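PDB 6L2W: freshwater cyanophage protein from Microcystis phage Mic1, which is of unknown function but adopts a novel fold, is probably a structural protein of the phage, and may form a two-fold symmetric dimer. Local coordinates for the interface of chains A and B. Sequence-based numbering; all coordinates share one arbitrary frame. Chains: chain A/B, freshwater cyanophage protein.

The interface of chains A and B. Residues chain A 9-11, 18, 20, 33; chain B 67, 73, 77-78, 81.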
# COMPACT_ATOMS: atom_id res chain seq x y z
N HIS A 9 -2.96 -7.80 2.23
CA HIS A 9 -1.69 -8.20 1.64
C HIS A 9 -0.85 -8.83 2.75
O HIS A 9 -0.77 -8.30 3.84
CB HIS A 9 -1.00 -7.02 0.93
CG HIS A 9 -1.30 -5.69 1.54
ND1 HIS A 9 -1.03 -5.41 2.87
CD2 HIS A 9 -1.84 -4.57 1.01
CE1 HIS A 9 -1.41 -4.18 3.14
NE2 HIS A 9 -1.91 -3.64 2.01
N SER A 10 -0.25 -9.98 2.47
CA SER A 10 0.14 -10.91 3.52
C SER A 10 1.08 -11.98 2.94
O SER A 10 0.91 -12.39 1.80
CB SER A 10 -1.11 -11.52 4.11
OG SER A 10 -0.85 -12.03 5.39
N PHE A 11 2.06 -12.42 3.73
CA PHE A 11 2.94 -13.51 3.29
C PHE A 11 2.68 -14.80 4.09
O PHE A 11 2.77 -15.90 3.53
CB PHE A 11 4.39 -13.07 3.37
CG PHE A 11 4.85 -12.36 2.13
CD1 PHE A 11 5.40 -13.07 1.08
CD2 PHE A 11 4.68 -10.99 2.00
CE1 PHE A 11 5.83 -12.41 -0.07
CE2 PHE A 11 5.10 -10.34 0.85
CZ PHE A 11 5.66 -11.05 -0.19
N PHE A 18 2.90 -15.19 -0.91
CA PHE A 18 2.20 -13.91 -0.91
C PHE A 18 0.76 -14.04 -1.42
O PHE A 18 0.49 -14.67 -2.43
CB PHE A 18 2.95 -12.91 -1.79
CG PHE A 18 2.29 -11.56 -1.94
CD1 PHE A 18 2.23 -10.67 -0.88
CD2 PHE A 18 1.74 -11.18 -3.16
CE1 PHE A 18 1.62 -9.43 -1.03
CE2 PHE A 18 1.13 -9.95 -3.30
CZ PHE A 18 1.07 -9.08 -2.24
N ALA A 20 -2.96 -11.33 -1.73
CA ALA A 20 -3.49 -10.00 -1.56
C ALA A 20 -4.87 -9.94 -2.22
O ALA A 20 -5.26 -10.83 -2.97
CB ALA A 20 -2.55 -8.99 -2.16
N LEU A 33 -6.65 -11.49 -5.69
CA LEU A 33 -6.15 -11.03 -7.01
C LEU A 33 -6.61 -11.98 -8.11
O LEU A 33 -7.00 -11.53 -9.18
CB LEU A 33 -4.62 -11.01 -7.06
CG LEU A 33 -3.90 -10.37 -5.89
CD1 LEU A 33 -2.41 -10.25 -6.19
CD2 LEU A 33 -4.51 -9.01 -5.57
N ASN B 67 4.84 -10.97 -7.52
CA ASN B 67 3.56 -10.76 -6.88
C ASN B 67 2.55 -11.85 -7.26
O ASN B 67 1.47 -11.86 -6.70
CB ASN B 67 3.00 -9.35 -7.11
CG ASN B 67 2.65 -9.00 -8.54
OD1 ASN B 67 2.44 -9.86 -9.39
ND2 ASN B 67 2.56 -7.71 -8.80
N PHE B 73 -2.09 -6.50 -11.46
CA PHE B 73 -1.77 -6.06 -10.08
C PHE B 73 -0.38 -5.45 -10.16
O PHE B 73 0.53 -6.15 -10.53
CB PHE B 73 -1.91 -7.23 -9.10
CG PHE B 73 -1.77 -6.88 -7.65
CD1 PHE B 73 -2.81 -6.31 -6.95
CD2 PHE B 73 -0.61 -7.16 -6.96
CE1 PHE B 73 -2.69 -6.01 -5.61
CE2 PHE B 73 -0.49 -6.85 -5.62
CZ PHE B 73 -1.53 -6.27 -4.94
N TYR B 77 5.36 -6.48 -2.78
CA TYR B 77 5.65 -6.32 -1.38
C TYR B 77 6.90 -7.11 -0.96
O TYR B 77 7.20 -8.16 -1.52
CB TYR B 77 4.43 -6.73 -0.56
CG TYR B 77 3.37 -5.66 -0.51
CD1 TYR B 77 2.37 -5.59 -1.46
CD2 TYR B 77 3.41 -4.68 0.46
CE1 TYR B 77 1.41 -4.59 -1.43
CE2 TYR B 77 2.45 -3.68 0.52
CZ TYR B 77 1.46 -3.63 -0.44
OH TYR B 77 0.52 -2.64 -0.38
N SER B 78 7.57 -6.61 0.04
CA SER B 78 8.71 -7.35 0.61
C SER B 78 8.15 -8.43 1.53
O SER B 78 7.03 -8.28 2.00
CB SER B 78 9.66 -6.43 1.31
OG SER B 78 9.06 -5.84 2.44
N MET B 81 7.09 -7.12 4.84
CA MET B 81 6.05 -6.10 4.62
C MET B 81 6.54 -4.69 4.95
O MET B 81 5.73 -3.83 5.04
CB MET B 81 4.74 -6.41 5.35
CG MET B 81 4.07 -7.65 4.83
SD MET B 81 3.40 -7.52 3.18
CE MET B 81 2.28 -6.16 3.39
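Extended backbone at A:His9 and A:Ser10, ending strand 2-10, and at A:Ala20 in strand 19-23 faces the extended end of strand 75-77 at B:Tyr77, whereas B:Met81 lies in the loop beyond that strand, with positive phi (66°). The patch is held by packing: no nitrogen or oxygen of one chain is close enough to hydrogen-bond to the other, so flat aromatic rings, which can offer faces and edges alike, and aliphatic side chains suit it. B:Tyr77, its CG anti to the carbonyl carbon (chi1 -80°), crosses A:His9 obliquely and lays its phenol end over the rim of one imidazole face, CZ 3.7 Å from CD2 of A:His9; the flat imidazole suits such cover. The bent, flexible chain of B:Met81 brings its methyl CE to 3.4 Å from ND1 of A:His9. The sulfur SD of B:Met81 meets the edge of A:Phe11 in the ring plane, 3.9 Å from CD2 of A:Phe11. That edge also meets CB of B:Tyr77. A:Phe18, CG anti to the backbone N (chi1 177°), is long enough to direct CZ to 3.8 Å from CD1 of B:Tyr77, while the carbonyl O of B:Asn67 lies in its ring plane. Farther along, B:Phe73 offers a face to the forked end of A:Leu33, whose CD1 stands 3.8 Å from the ring centroid; the branched leucine spreads two methyls over the ring. The small A:Ala20 lets the tip of B:Phe73 come near the strand. Symmetry repeats the patch with chains exchanged, in what may be a biological dimer. Chain A contributes the end of strand 2-10, loop residues A:Phe11 and A:Phe18, and the starts of strand 19-23 and 3-10 helix 33-35; chain B gives the end of strand 75-77 and flanking loops, away from C-terminal helix 96-116.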